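PDB 6BVD: light Chain from Clostridium botulinum, which acts as the zinc metalloendopeptidase domain of a mosaic botulinum neurotoxin and, as in its relatives, probably cleaves SNARE proteins of nerve terminals. Local coordinates for residues A[99-112]-A[347-360]. Numbering follows the deposited sequence.
Sequences RINSKPAGQILLEE and KIYSFTEFNLAYEF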
# COMPACT_ATOMS: atom_id res chain seq x y z
N ARG A 99 -6.16 1.64 3.44
CA ARG A 99 -5.64 1.77 4.82
C ARG A 99 -6.56 0.99 5.77
O ARG A 99 -6.12 0.17 6.57
CB ARG A 99 -5.53 3.27 5.19
CG ARG A 99 -5.22 3.56 6.70
CD ARG A 99 -4.26 4.72 6.81
NE ARG A 99 -3.97 5.10 8.21
CZ ARG A 99 -3.27 4.36 9.07
NH1 ARG A 99 -2.76 3.18 8.72
NH2 ARG A 99 -3.07 4.82 10.31
N ILE A 100 -7.87 1.21 5.64
CA ILE A 100 -8.84 0.51 6.48
C ILE A 100 -8.70 -1.00 6.31
O ILE A 100 -8.77 -1.78 7.29
CB ILE A 100 -10.28 0.96 6.16
CG1 ILE A 100 -10.48 2.45 6.50
CG2 ILE A 100 -11.22 0.12 6.95
CD1 ILE A 100 -11.80 3.08 5.97
N ASN A 101 -8.47 -1.43 5.08
CA ASN A 101 -8.36 -2.86 4.80
C ASN A 101 -6.98 -3.42 5.16
O ASN A 101 -6.72 -4.58 4.88
CB ASN A 101 -8.67 -3.14 3.30
CG ASN A 101 -9.43 -4.45 3.09
OD1 ASN A 101 -10.19 -4.89 3.96
ND2 ASN A 101 -9.24 -5.08 1.92
N SER A 102 -6.09 -2.62 5.77
CA SER A 102 -4.72 -3.12 6.04
C SER A 102 -4.58 -3.80 7.40
O SER A 102 -3.55 -4.42 7.68
CB SER A 102 -3.65 -2.00 5.94
OG SER A 102 -3.75 -1.10 7.05
N LYS A 103 -5.59 -3.69 8.24
CA LYS A 103 -5.56 -4.39 9.52
C LYS A 103 -6.84 -5.14 9.74
O LYS A 103 -7.90 -4.69 9.29
CB LYS A 103 -5.32 -3.39 10.66
CG LYS A 103 -3.90 -2.82 10.64
CD LYS A 103 -3.71 -1.72 11.67
CE LYS A 103 -2.43 -0.97 11.42
NZ LYS A 103 -1.24 -1.86 11.55
N PRO A 104 -6.78 -6.26 10.48
CA PRO A 104 -7.96 -7.10 10.75
C PRO A 104 -9.17 -6.36 11.31
O PRO A 104 -10.29 -6.59 10.85
CB PRO A 104 -7.43 -8.11 11.78
CG PRO A 104 -5.96 -8.29 11.37
CD PRO A 104 -5.52 -6.90 10.93
N ALA A 105 -8.97 -5.47 12.29
CA ALA A 105 -10.12 -4.76 12.86
C ALA A 105 -10.90 -3.97 11.80
O ALA A 105 -12.12 -3.85 11.89
CB ALA A 105 -9.67 -3.82 14.00
N GLY A 106 -10.19 -3.39 10.84
CA GLY A 106 -10.81 -2.64 9.75
C GLY A 106 -11.32 -3.53 8.62
O GLY A 106 -12.23 -3.14 7.87
N GLN A 107 -10.69 -4.69 8.46
CA GLN A 107 -11.15 -5.67 7.47
C GLN A 107 -12.53 -6.18 7.85
O GLN A 107 -13.42 -6.33 7.00
CB GLN A 107 -10.15 -6.83 7.36
CG GLN A 107 -8.85 -6.44 6.69
CD GLN A 107 -7.73 -7.47 6.89
OE1 GLN A 107 -7.95 -8.56 7.43
NE2 GLN A 107 -6.54 -7.13 6.45
N ILE A 108 -12.72 -6.42 9.14
CA ILE A 108 -13.98 -6.92 9.66
C ILE A 108 -15.07 -5.84 9.45
O ILE A 108 -16.20 -6.15 9.04
CB ILE A 108 -13.87 -7.31 11.17
CG1 ILE A 108 -12.78 -8.35 11.42
CG2 ILE A 108 -15.18 -7.87 11.65
CD1 ILE A 108 -13.03 -9.65 10.76
N LEU A 109 -14.73 -4.57 9.73
CA LEU A 109 -15.68 -3.47 9.44
C LEU A 109 -16.14 -3.43 7.96
O LEU A 109 -17.34 -3.35 7.65
CB LEU A 109 -15.05 -2.13 9.79
CG LEU A 109 -15.88 -0.89 9.41
CD1 LEU A 109 -17.24 -0.90 10.12
CD2 LEU A 109 -15.11 0.35 9.82
N LEU A 110 -15.19 -3.51 7.04
CA LEU A 110 -15.54 -3.46 5.61
C LEU A 110 -16.37 -4.67 5.15
O LEU A 110 -17.28 -4.50 4.29
CB LEU A 110 -14.30 -3.32 4.75
CG LEU A 110 -13.56 -1.98 4.89
CD1 LEU A 110 -12.39 -1.89 3.86
CD2 LEU A 110 -14.51 -0.80 4.75
N GLU A 111 -16.10 -5.86 5.72
CA GLU A 111 -16.93 -7.07 5.45
C GLU A 111 -18.39 -6.88 5.90
O GLU A 111 -19.34 -7.32 5.23
CB GLU A 111 -16.33 -8.33 6.12
CG GLU A 111 -15.04 -8.83 5.51
CD GLU A 111 -14.22 -9.73 6.45
OE1 GLU A 111 -14.75 -10.21 7.47
OE2 GLU A 111 -13.02 -9.96 6.15
N GLU A 112 -18.58 -6.22 7.04
CA GLU A 112 -19.93 -5.88 7.48
C GLU A 112 -20.61 -4.92 6.53
O GLU A 112 -21.78 -5.10 6.22
CB GLU A 112 -19.92 -5.26 8.90
CG GLU A 112 -19.63 -6.26 9.98
CD GLU A 112 -20.82 -7.13 10.26
OE1 GLU A 112 -21.93 -6.74 9.92
OE2 GLU A 112 -20.65 -8.22 10.81
N LYS A 347 -22.05 -7.17 18.82
CA LYS A 347 -21.23 -7.07 17.64
C LYS A 347 -21.44 -5.76 16.90
O LYS A 347 -20.49 -5.11 16.55
CB LYS A 347 -21.50 -8.24 16.70
CG LYS A 347 -20.69 -8.22 15.42
CD LYS A 347 -21.07 -9.29 14.42
CE LYS A 347 -22.31 -8.91 13.64
NZ LYS A 347 -22.54 -9.74 12.44
N ILE A 348 -22.68 -5.35 16.73
CA ILE A 348 -22.95 -4.14 16.03
C ILE A 348 -22.31 -2.98 16.76
O ILE A 348 -21.76 -2.13 16.14
CB ILE A 348 -24.46 -3.90 15.90
CG1 ILE A 348 -25.10 -4.97 15.04
CG2 ILE A 348 -24.74 -2.54 15.34
CD1 ILE A 348 -26.60 -4.95 15.04
N TYR A 349 -22.36 -2.97 18.07
CA TYR A 349 -21.84 -1.88 18.84
C TYR A 349 -20.41 -2.05 19.27
O TYR A 349 -19.92 -1.28 20.02
CB TYR A 349 -22.77 -1.47 19.99
CG TYR A 349 -23.95 -0.79 19.41
CD1 TYR A 349 -23.90 0.56 19.09
CD2 TYR A 349 -25.07 -1.50 19.07
CE1 TYR A 349 -24.97 1.18 18.51
CE2 TYR A 349 -26.15 -0.89 18.49
CZ TYR A 349 -26.08 0.45 18.22
OH TYR A 349 -27.16 1.06 17.64
N SER A 350 -19.79 -3.13 18.84
CA SER A 350 -18.36 -3.33 19.01
C SER A 350 -17.49 -2.39 18.17
O SER A 350 -16.38 -2.14 18.49
CB SER A 350 -17.98 -4.77 18.81
OG SER A 350 -17.92 -5.10 17.47
N PHE A 351 -18.01 -1.94 17.06
CA PHE A 351 -17.27 -1.05 16.19
C PHE A 351 -17.29 0.40 16.71
O PHE A 351 -18.32 1.04 16.64
CB PHE A 351 -17.85 -1.11 14.79
CG PHE A 351 -17.79 -2.50 14.20
CD1 PHE A 351 -16.63 -2.94 13.61
CD2 PHE A 351 -18.89 -3.34 14.25
CE1 PHE A 351 -16.56 -4.24 13.04
CE2 PHE A 351 -18.85 -4.61 13.69
CZ PHE A 351 -17.67 -5.07 13.09
N THR A 352 -16.17 0.89 17.23
CA THR A 352 -16.14 2.23 17.82
C THR A 352 -14.89 2.96 17.38
O THR A 352 -13.90 2.31 17.05
CB THR A 352 -16.17 2.18 19.37
OG1 THR A 352 -14.97 1.55 19.87
CG2 THR A 352 -17.37 1.41 19.85
N GLU A 353 -14.92 4.29 17.41
CA GLU A 353 -13.76 5.10 17.07
C GLU A 353 -12.60 4.81 18.05
O GLU A 353 -11.44 4.70 17.66
CB GLU A 353 -14.12 6.58 17.08
CG GLU A 353 -12.94 7.54 16.82
CD GLU A 353 -13.35 9.00 16.86
OE1 GLU A 353 -14.54 9.29 16.54
OE2 GLU A 353 -12.50 9.88 17.21
N PHE A 354 -12.95 4.71 19.32
CA PHE A 354 -11.96 4.44 20.38
C PHE A 354 -11.20 3.12 20.13
O PHE A 354 -9.97 3.07 20.22
CB PHE A 354 -12.67 4.37 21.75
CG PHE A 354 -11.71 4.13 22.91
CD1 PHE A 354 -10.94 5.17 23.42
CD2 PHE A 354 -11.56 2.86 23.45
CE1 PHE A 354 -10.04 4.96 24.49
CE2 PHE A 354 -10.66 2.63 24.51
CZ PHE A 354 -9.91 3.69 25.03
N ASN A 355 -11.93 2.04 19.84
CA ASN A 355 -11.31 0.75 19.64
C ASN A 355 -10.52 0.67 18.35
O ASN A 355 -9.44 0.05 18.31
CB ASN A 355 -12.36 -0.39 19.67
CG ASN A 355 -11.70 -1.78 19.67
OD1 ASN A 355 -11.03 -2.16 20.65
ND2 ASN A 355 -11.88 -2.53 18.59
N LEU A 356 -11.05 1.25 17.27
CA LEU A 356 -10.36 1.23 15.98
C LEU A 356 -9.08 2.10 16.07
O LEU A 356 -8.06 1.78 15.48
CB LEU A 356 -11.28 1.70 14.84
CG LEU A 356 -12.45 0.75 14.57
CD1 LEU A 356 -13.48 1.38 13.58
CD2 LEU A 356 -12.03 -0.55 13.99
N ALA A 357 -9.14 3.18 16.84
CA ALA A 357 -7.96 4.01 16.99
C ALA A 357 -6.84 3.22 17.67
O ALA A 357 -5.69 3.28 17.26
CB ALA A 357 -8.29 5.29 17.81
N TYR A 358 -7.22 2.44 18.68
CA TYR A 358 -6.28 1.60 19.42
C TYR A 358 -5.70 0.51 18.49
O TYR A 358 -4.47 0.27 18.43
CB TYR A 358 -7.00 0.96 20.61
CG TYR A 358 -6.23 -0.17 21.24
CD1 TYR A 358 -5.17 0.08 22.10
CD2 TYR A 358 -6.54 -1.49 20.95
CE1 TYR A 358 -4.44 -0.96 22.68
CE2 TYR A 358 -5.82 -2.53 21.51
CZ TYR A 358 -4.78 -2.26 22.37
OH TYR A 358 -4.08 -3.30 22.91
N GLU A 359 -6.58 -0.14 17.76
CA GLU A 359 -6.15 -1.19 16.81
C GLU A 359 -5.23 -0.70 15.68
O GLU A 359 -4.31 -1.42 15.25
CB GLU A 359 -7.37 -1.89 16.20
CG GLU A 359 -8.18 -2.76 17.16
CD GLU A 359 -7.39 -3.95 17.71
OE1 GLU A 359 -6.38 -4.36 17.11
OE2 GLU A 359 -7.79 -4.49 18.76
N PHE A 360 -5.46 0.53 15.23
CA PHE A 360 -4.67 1.13 14.17
C PHE A 360 -3.46 1.96 14.66
O PHE A 360 -2.68 2.48 13.84
CB PHE A 360 -5.57 2.02 13.32
CG PHE A 360 -6.34 1.27 12.25
CD1 PHE A 360 -5.92 1.32 10.94
CD2 PHE A 360 -7.42 0.48 12.56
CE1 PHE A 360 -6.61 0.60 9.93
CE2 PHE A 360 -8.12 -0.21 11.57
CZ PHE A 360 -7.69 -0.17 10.26
O HOH W 1 -1.72 2.44 11.39
O HOH W 2 -1.83 -1.86 14.63
O HOH W 3 -6.56 -5.20 13.84
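F360 sets its CG anti to the carbonyl carbon and beside the backbone N (chi1 -84°), which carries the ring in against the type I beta turn I100-K103. K103 runs extended as far as CE, which lays CD over one face of the ring, 4.0 Å from the F360 centroid, a CH-pi contact. Its bend at chi4 takes NZ to a water shared with E359 O. The two side chains run past each other in opposite directions. Carbonyl oxygens line the ring edge: R99 O is 3.4 Å from F360 CE1, and I100 O meets CZ. R99 O also accepts from S102 N and S102 OG in the same turn. G106 N lies at the ring edge by CE2, and with no side chain on G106 the ring sits close against the backbone. F360 CD1 lies over one face of the R99 guanidinium. That group is salt-bridged to D221, and a water joins R99 NH2 to F360 O.

In this zinc protease of the Peptidase_MA clan, the contact joins the turn region of helices 83-100 and 104-115 to 347-360. Helices 104-112 and 353-360 run at 135° to each other, with axes 9.8 Å apart at closest approach. Helix 222-237, which carries the HExxH zinc ligands H228 and H232, also touches I100, E112 and F351.

Between the helices, A105 CB packs on E359 CG at 3.7 Å and on L356 CD2. Further along, the F351 ring takes I108 CG2 at its edge, 4.0 Å from CZ. L109 CA and E112 CG come in obliquely, and L109 CD1 touches F351 CD1 at 4.1 Å. L109 also reaches L356 with CD2. E112 keeps CG against F351 and bends at chi2 (-76°) to bring OE2 to K347. The lysine NZ donates to E112 OE2 on its syn side at 2.9 Å, forming a salt bridge. E112 OE1 is hydrogen-bonded to Y238 OH.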